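Local coordinates for hypothetical protein (Staphylococcus aureus subsp. aureus, PDB 2IL5) that is of unknown function but belongs to the Activator of Hsp90 ATPase homolog 1-like family of the Bet v 1-like clan, many of whose members bind hydrophobic ligands, at residues Y22-E27 / H163-S168; E27-A32 / V108-R113; T34-L39 / K51-D56. All blocks are in the same frame, centred on the assembly; numbering follows the deposited sequence.

Interaction 1. Residues Y22-E27 / H163-S168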
# COMPACT_ATOMS: atom_id res chain seq x y z
N TYR A 22 13.13 -10.21 3.42
CA TYR A 22 12.43 -11.30 4.08
C TYR A 22 13.10 -12.60 3.73
O TYR A 22 13.74 -12.69 2.68
CB TYR A 22 10.97 -11.36 3.65
CG TYR A 22 10.21 -10.11 3.94
CD1 TYR A 22 9.68 -9.32 2.90
CD2 TYR A 22 10.06 -9.67 5.26
CE1 TYR A 22 8.98 -8.15 3.18
CE2 TYR A 22 9.38 -8.51 5.55
CZ TYR A 22 8.84 -7.75 4.51
OH TYR A 22 8.15 -6.60 4.84
N LYS A 23 12.92 -13.59 4.60
CA LYS A 23 13.33 -14.96 4.35
C LYS A 23 12.36 -15.69 3.40
O LYS A 23 12.71 -16.69 2.78
CB LYS A 23 13.41 -15.73 5.67
CG LYS A 23 12.04 -15.84 6.36
CD LYS A 23 12.09 -16.57 7.67
CE LYS A 23 10.76 -16.41 8.39
NZ LYS A 23 10.92 -16.50 9.87
N PHE A 24 11.12 -15.22 3.32
CA PHE A 24 10.11 -15.81 2.44
C PHE A 24 10.50 -15.74 0.97
O PHE A 24 11.17 -14.80 0.58
CB PHE A 24 8.80 -15.06 2.60
CG PHE A 24 8.34 -14.96 4.00
CD1 PHE A 24 8.10 -16.10 4.75
CD2 PHE A 24 8.15 -13.71 4.59
CE1 PHE A 24 7.68 -16.00 6.09
CE2 PHE A 24 7.72 -13.60 5.90
CZ PHE A 24 7.48 -14.74 6.65
N SER A 25 10.05 -16.72 0.17
CA SER A 25 10.18 -16.69 -1.30
C SER A 25 9.41 -15.51 -1.96
O SER A 25 8.38 -15.06 -1.41
CB SER A 25 9.71 -18.02 -1.90
OG SER A 25 8.30 -18.13 -1.87
N PRO A 26 9.91 -14.98 -3.11
CA PRO A 26 9.20 -13.89 -3.82
C PRO A 26 7.75 -14.22 -4.07
O PRO A 26 6.89 -13.39 -3.89
CB PRO A 26 9.97 -13.78 -5.15
CG PRO A 26 11.34 -14.15 -4.78
CD PRO A 26 11.18 -15.31 -3.77
N GLU A 27 7.52 -15.45 -4.48
CA GLU A 27 6.18 -16.01 -4.59
C GLU A 27 5.28 -15.85 -3.36
O GLU A 27 4.08 -15.61 -3.51
CB GLU A 27 6.28 -17.49 -4.91
CG GLU A 27 5.08 -18.28 -4.41
CD GLU A 27 4.97 -19.64 -5.01
OE1 GLU A 27 5.95 -20.42 -4.91
OE2 GLU A 27 3.89 -19.94 -5.56
N HIS A 163 3.62 -11.19 9.39
CA HIS A 163 3.00 -12.21 10.23
C HIS A 163 1.91 -12.98 9.52
O HIS A 163 1.78 -14.16 9.76
CB HIS A 163 2.47 -11.60 11.52
CG HIS A 163 3.54 -11.04 12.40
ND1 HIS A 163 4.23 -11.80 13.31
CD2 HIS A 163 4.04 -9.79 12.49
CE1 HIS A 163 5.11 -11.04 13.94
NE2 HIS A 163 5.02 -9.81 13.46
N VAL A 164 1.16 -12.34 8.64
CA VAL A 164 0.17 -13.06 7.83
C VAL A 164 0.90 -14.10 6.97
O VAL A 164 0.41 -15.21 6.80
CB VAL A 164 -0.62 -12.09 6.92
CG1 VAL A 164 -1.39 -12.87 5.80
CG2 VAL A 164 -1.56 -11.19 7.75
N ILE A 165 2.07 -13.74 6.43
CA ILE A 165 2.86 -14.71 5.66
C ILE A 165 3.46 -15.82 6.56
O ILE A 165 3.35 -17.01 6.26
CB ILE A 165 3.95 -14.03 4.78
CG1 ILE A 165 3.34 -13.01 3.83
CG2 ILE A 165 4.70 -15.10 3.94
CD1 ILE A 165 4.36 -12.01 3.26
N GLU A 166 4.06 -15.41 7.68
CA GLU A 166 4.64 -16.30 8.67
C GLU A 166 3.65 -17.38 9.16
O GLU A 166 4.03 -18.52 9.35
CB GLU A 166 5.15 -15.47 9.85
CG GLU A 166 5.71 -16.27 11.02
CD GLU A 166 7.22 -16.37 10.99
OE1 GLU A 166 7.75 -17.46 10.61
OE2 GLU A 166 7.88 -15.34 11.33
N THR A 167 2.38 -17.00 9.35
CA THR A 167 1.34 -17.88 9.89
C THR A 167 0.56 -18.63 8.78
O THR A 167 -0.51 -19.19 9.03
CB THR A 167 0.34 -17.11 10.78
OG1 THR A 167 0.99 -15.94 11.39
CG2 THR A 167 -0.21 -18.04 11.90
N SER A 168 1.09 -18.64 7.57
CA SER A 168 0.64 -19.62 6.59
C SER A 168 1.75 -20.66 6.42
O SER A 168 1.59 -21.66 5.72
CB SER A 168 0.31 -18.94 5.27
OG SER A 168 1.41 -18.20 4.78

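Interaction 2. Residues E27-A32 / V108-R113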
# COMPACT_ATOMS: atom_id res chain seq x y z
N GLU A 27 7.52 -15.45 -4.48
CA GLU A 27 6.18 -16.01 -4.59
C GLU A 27 5.28 -15.85 -3.36
O GLU A 27 4.08 -15.61 -3.51
CB GLU A 27 6.28 -17.49 -4.91
CG GLU A 27 5.08 -18.28 -4.41
CD GLU A 27 4.97 -19.64 -5.01
OE1 GLU A 27 5.95 -20.42 -4.91
OE2 GLU A 27 3.89 -19.94 -5.56
N LEU A 28 5.83 -16.08 -2.16
CA LEU A 28 5.05 -15.92 -0.92
C LEU A 28 4.75 -14.46 -0.61
O LEU A 28 3.63 -14.14 -0.21
CB LEU A 28 5.71 -16.61 0.28
CG LEU A 28 5.57 -18.15 0.34
CD1 LEU A 28 6.27 -18.65 1.57
CD2 LEU A 28 4.11 -18.66 0.32
N VAL A 29 5.73 -13.58 -0.82
CA VAL A 29 5.51 -12.14 -0.68
C VAL A 29 4.57 -11.57 -1.75
O VAL A 29 3.69 -10.76 -1.44
CB VAL A 29 6.83 -11.35 -0.61
CG1 VAL A 29 6.53 -9.87 -0.33
CG2 VAL A 29 7.71 -11.93 0.50
N TYR A 30 4.74 -12.00 -3.00
CA TYR A 30 3.91 -11.54 -4.11
C TYR A 30 2.47 -11.93 -3.88
O TYR A 30 1.57 -11.14 -4.09
CB TYR A 30 4.42 -12.09 -5.45
CG TYR A 30 3.60 -11.70 -6.68
CD1 TYR A 30 2.61 -12.57 -7.20
CD2 TYR A 30 3.83 -10.48 -7.35
CE1 TYR A 30 1.85 -12.22 -8.31
CE2 TYR A 30 3.07 -10.11 -8.46
CZ TYR A 30 2.09 -10.98 -8.95
OH TYR A 30 1.37 -10.61 -10.08
N GLU A 31 2.25 -13.16 -3.44
CA GLU A 31 0.92 -13.64 -3.07
C GLU A 31 0.19 -12.73 -2.06
O GLU A 31 -1.02 -12.50 -2.19
CB GLU A 31 1.02 -15.07 -2.53
CG GLU A 31 -0.32 -15.80 -2.38
CD GLU A 31 -0.19 -17.28 -1.93
OE1 GLU A 31 0.41 -17.58 -0.87
OE2 GLU A 31 -0.72 -18.15 -2.64
N ALA A 32 0.92 -12.23 -1.05
CA ALA A 32 0.34 -11.34 -0.02
C ALA A 32 -0.38 -10.13 -0.62
O ALA A 32 -1.37 -9.66 -0.04
CB ALA A 32 1.43 -10.88 0.94
N VAL A 108 5.72 -1.76 -6.51
CA VAL A 108 6.44 -2.62 -5.61
C VAL A 108 7.08 -3.78 -6.40
O VAL A 108 6.41 -4.52 -7.12
CB VAL A 108 5.56 -3.10 -4.37
CG1 VAL A 108 4.37 -3.91 -4.83
CG2 VAL A 108 6.43 -3.90 -3.35
N GLU A 109 8.41 -3.90 -6.27
CA GLU A 109 9.15 -4.94 -6.93
C GLU A 109 9.72 -5.98 -5.95
O GLU A 109 10.19 -5.62 -4.87
CB GLU A 109 10.24 -4.33 -7.81
CG GLU A 109 10.45 -5.12 -9.10
CD GLU A 109 11.44 -4.51 -10.06
OE1 GLU A 109 11.91 -3.37 -9.86
OE2 GLU A 109 11.72 -5.21 -11.07
N PHE A 110 9.67 -7.25 -6.36
CA PHE A 110 10.13 -8.41 -5.58
C PHE A 110 11.35 -9.07 -6.25
O PHE A 110 11.26 -9.49 -7.41
CB PHE A 110 8.98 -9.42 -5.41
CG PHE A 110 7.69 -8.79 -4.99
CD1 PHE A 110 6.72 -8.46 -5.93
CD2 PHE A 110 7.46 -8.45 -3.66
CE1 PHE A 110 5.52 -7.81 -5.56
CE2 PHE A 110 6.28 -7.82 -3.28
CZ PHE A 110 5.30 -7.50 -4.23
N PHE A 111 12.49 -9.12 -5.57
CA PHE A 111 13.68 -9.79 -6.09
C PHE A 111 14.05 -10.97 -5.22
O PHE A 111 14.00 -10.88 -3.99
CB PHE A 111 14.88 -8.85 -6.14
CG PHE A 111 14.72 -7.70 -7.09
CD1 PHE A 111 14.05 -6.53 -6.69
CD2 PHE A 111 15.25 -7.78 -8.39
CE1 PHE A 111 13.90 -5.47 -7.58
CE2 PHE A 111 15.12 -6.69 -9.28
CZ PHE A 111 14.45 -5.54 -8.87
N GLU A 112 14.43 -12.08 -5.84
CA GLU A 112 14.96 -13.24 -5.11
C GLU A 112 16.38 -12.94 -4.65
O GLU A 112 17.20 -12.46 -5.44
CB GLU A 112 14.96 -14.48 -5.99
CG GLU A 112 14.64 -15.78 -5.27
CD GLU A 112 14.12 -16.85 -6.23
OE1 GLU A 112 13.90 -16.50 -7.42
OE2 GLU A 112 13.95 -18.03 -5.79
N ARG A 113 16.67 -13.18 -3.38
CA ARG A 113 18.04 -13.07 -2.88
C ARG A 113 18.75 -14.42 -3.01
O ARG A 113 18.08 -15.45 -3.17
CB ARG A 113 18.03 -12.62 -1.43
CG ARG A 113 17.14 -11.44 -1.17
CD ARG A 113 16.61 -11.45 0.24
NE ARG A 113 17.66 -11.22 1.23
CZ ARG A 113 17.56 -11.58 2.51
NH1 ARG A 113 16.46 -12.18 2.95
NH2 ARG A 113 18.56 -11.33 3.36

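Interaction 3. Residues T34-L39 / K51-D56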
# COMPACT_ATOMS: atom_id res chain seq x y z
N THR A 34 -1.68 -9.99 -3.75
CA THR A 34 -2.49 -10.33 -4.92
C THR A 34 -3.54 -11.36 -4.61
O THR A 34 -4.30 -11.77 -5.50
CB THR A 34 -1.63 -10.81 -6.13
OG1 THR A 34 -0.82 -11.90 -5.72
CG2 THR A 34 -0.76 -9.66 -6.67
N LYS A 35 -3.57 -11.78 -3.36
CA LYS A 35 -4.63 -12.64 -2.88
C LYS A 35 -5.54 -11.98 -1.86
O LYS A 35 -5.11 -11.60 -0.77
CB LYS A 35 -4.05 -13.93 -2.31
CG LYS A 35 -4.38 -15.14 -3.17
CD LYS A 35 -5.93 -15.33 -3.20
CE LYS A 35 -6.51 -15.69 -1.80
NZ LYS A 35 -7.97 -15.36 -1.61
N LYS A 36 -6.82 -11.90 -2.24
CA LYS A 36 -7.90 -11.30 -1.43
C LYS A 36 -7.92 -11.65 0.06
O LYS A 36 -7.99 -10.78 0.92
CB LYS A 36 -9.23 -11.71 -2.03
CG LYS A 36 -10.31 -10.69 -1.89
CD LYS A 36 -11.63 -11.33 -1.64
CE LYS A 36 -12.07 -12.15 -2.82
NZ LYS A 36 -13.02 -13.17 -2.36
N ASP A 37 -7.86 -12.94 0.37
CA ASP A 37 -8.07 -13.35 1.75
C ASP A 37 -6.78 -13.21 2.57
O ASP A 37 -6.79 -13.38 3.80
CB ASP A 37 -8.72 -14.73 1.79
CG ASP A 37 -9.98 -14.80 0.92
OD1 ASP A 37 -10.90 -13.97 1.14
OD2 ASP A 37 -10.02 -15.64 -0.01
N LEU A 38 -5.70 -12.84 1.87
CA LEU A 38 -4.47 -12.40 2.48
C LEU A 38 -4.47 -10.86 2.62
O LEU A 38 -4.22 -10.34 3.71
CB LEU A 38 -3.24 -12.88 1.70
CG LEU A 38 -3.02 -14.38 1.57
CD1 LEU A 38 -1.68 -14.67 0.91
CD2 LEU A 38 -3.14 -15.10 2.92
N LEU A 39 -4.78 -10.14 1.54
CA LEU A 39 -4.86 -8.68 1.56
C LEU A 39 -5.84 -8.16 2.62
O LEU A 39 -5.61 -7.10 3.23
CB LEU A 39 -5.31 -8.15 0.21
CG LEU A 39 -4.32 -8.12 -0.95
CD1 LEU A 39 -5.11 -8.05 -2.28
CD2 LEU A 39 -3.27 -6.98 -0.79
N LYS A 51 -14.68 -4.98 6.74
CA LYS A 51 -16.12 -5.01 6.52
C LYS A 51 -16.44 -5.68 5.20
O LYS A 51 -17.22 -6.62 5.14
CB LYS A 51 -16.67 -3.60 6.46
CG LYS A 51 -16.99 -2.97 7.75
CD LYS A 51 -17.99 -1.85 7.51
CE LYS A 51 -19.43 -2.39 7.42
NZ LYS A 51 -19.92 -3.03 8.70
N GLU A 52 -15.86 -5.14 4.13
CA GLU A 52 -15.90 -5.75 2.80
C GLU A 52 -14.53 -5.68 2.19
O GLU A 52 -13.80 -4.70 2.36
CB GLU A 52 -16.83 -4.99 1.85
CG GLU A 52 -18.26 -4.74 2.28
CD GLU A 52 -19.00 -3.83 1.28
OE1 GLU A 52 -18.65 -3.85 0.07
OE2 GLU A 52 -19.91 -3.09 1.71
N ILE A 53 -14.19 -6.72 1.44
CA ILE A 53 -13.13 -6.67 0.44
C ILE A 53 -13.56 -7.38 -0.86
O ILE A 53 -13.96 -8.55 -0.85
CB ILE A 53 -11.79 -7.24 1.00
CG1 ILE A 53 -10.71 -7.22 -0.09
CG2 ILE A 53 -12.02 -8.64 1.63
CD1 ILE A 53 -9.31 -7.43 0.38
N GLU A 54 -13.45 -6.65 -1.97
CA GLU A 54 -13.55 -7.19 -3.32
C GLU A 54 -12.23 -6.87 -3.98
O GLU A 54 -11.73 -5.76 -3.85
CB GLU A 54 -14.67 -6.51 -4.12
CG GLU A 54 -16.10 -6.86 -3.68
CD GLU A 54 -17.11 -5.76 -4.03
OE1 GLU A 54 -17.84 -5.30 -3.11
OE2 GLU A 54 -17.20 -5.33 -5.21
N ALA A 55 -11.64 -7.85 -4.66
CA ALA A 55 -10.43 -7.64 -5.45
C ALA A 55 -10.54 -8.45 -6.73
O ALA A 55 -10.70 -9.68 -6.67
CB ALA A 55 -9.16 -8.04 -4.66
N ASP A 56 -10.50 -7.75 -7.86
CA ASP A 56 -10.36 -8.39 -9.18
C ASP A 56 -8.90 -8.30 -9.67
O ASP A 56 -8.50 -7.37 -10.38
CB ASP A 56 -11.36 -7.79 -10.18
CG ASP A 56 -11.27 -8.43 -11.56
OD1 ASP A 56 -10.85 -9.61 -11.64
OD2 ASP A 56 -11.60 -7.75 -12.55

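Interaction 1. Residues Y22-E27 / H163-S168
Phe24 against Ile165, with a salt bridge from Lys23 to Glu166 beside it, makes this a mixed apolar and ionic contact in which the turn after the first strand meets the last turn of the long C-terminal helix of a Bet v 1-like, helix-grip fold. The methyl CG2 of Ile165 sits almost exactly over the middle of the Phe24 ring, 3.5 Å from its centroid and only 7° off the ring normal, a well-centred CH-pi contact. With CG1 beside the backbone N (chi1 -56°), CG2 is the branch anti to it, and this is the branch that faces the ring. Farther out, Phe24 CZ comes within 3.6 Å of Glu166 N, so the ring also lies against the helix backbone. Its second face is lined near the rim by CG of its own neighbour, Lys23. From there the lysine chain runs out extended and crosses the Glu166 side chain at about a right angle; NZ to OE1 is 3.4 Å, a weak, long salt bridge between an exposed lysine and a partly exposed glutamate. The helix end is tied off independently: Thr167 OG1 reaches His163 O on the opposite carbonyl face from Thr167 N, and Ser168 OG joins Ser168 N on Ile165 O. Around this junction, the Phe24 ring also meets that of Tyr162 and its side chain touches Val29, whereas Ile165 packs on Leu28 and Ala32, so that helix 26-32 borders the contact between the loop that follows strand 12-22 and helix 136-166.

Interaction 2. Residues E27-A32 / V108-R113
Phe110 projects from its strand toward helix 26-32 and is met there by two consecutive residues, Val29 and Tyr30, in a buried helix-on-sheet contact of the Bet v 1-like fold, where a short helix after the first strand lies against the curved antiparallel sheet. The Phe110 ring presents one face to the helix: Tyr30 CA stands over its centre, 4.3 Å from the centroid and 11° off the normal, a CH-pi contact made by the main chain itself. The tyrosine ring, set with CG anti to the backbone N (chi1 178°), reaches the rim of the phenylalanine. The two ring planes are almost perpendicular, at 89°, with centroids 5.8 Å apart. It is the edge of Tyr30 that is used, CD2 lying 3.6 Å from Phe110 CE1 and close to CD1 as well. Val29 comes to the opposite rim of the phenylalanine, bringing CG1 to CE2 and CD2. Tyr30 CD2 and Val29 CG1 thus lie at opposite rims but on the same side of the ring plane, the side that Tyr30 CA covers. The contact is wholly apolar, which suits its buried setting. Trp33 adds an edge-to-face contact to the same phenylalanine, and Met120 and Val90, from the two strands flanking 104-112, touch it as well. Across the segments, the alpha carbons of Tyr30 and Phe110 are 7.1 Å apart, and the valine's closest approach is CG1 to Phe110 CE2 at 3.6 Å.

Interaction 3. Residues T34-L39 / K51-D56
A lysine does much of the apolar work here: Lys36 lays its aliphatic chain against Ile53 and Ala55, two residues whose side chains point from the same side of strand 50-55. Its CG is 3.9 Å from Ile53 CG1 and 4.0 Å from Ala55 CB, nearly equidistant from the two. Bends at chi2 and chi3 (-143° and -65°) then set the rest of the chain at about a right angle to the strand, with Lys36 CD 3.7 Å from Ile53 O, while the lysine and isoleucine side chains slide past each other in opposite directions. Within the Bet v 1-like fold this is where the second short helix, 36-39, closes on an edge strand of the sheet. Ile53 extends CG1 anti to its backbone N and brings CD1 to the helix, 3.6 Å from the carbonyl oxygen of Lys36 and 4.1 Å from Leu39 CB. Leu39 in turn touches Tyr81 of strand 74-85. At the helix start, Lys35 O accepts from both Leu38 N and Leu39 N; a salt bridge of Lys35 NZ to Asp37 OD2 is doubtful, since Asp37 adopts a second conformer.

Overall arrangement
The three contacts show how two short consecutive helices are seated between a curved sheet and a long terminal helix. Interactions 1 and 2 have centres about 9 Å apart and share helix 26-32: Ile165 CD1 lies 3.9 Å from Ala32 CB, and Tyr22 O probably accepts a weak hydrogen bond from Arg113 NH1. Interaction 3 is farther off, its centre about 17 Å from that of interaction 1 and about 18 Å from that of interaction 2, yet Leu38 bridges the gap by touching Val164, Glu31 and Ala32. Along the chain interaction 3 nests inside interaction 2, and both inside interaction 1. A bound sodium ion is about 13 Å from the Ile53 side chain.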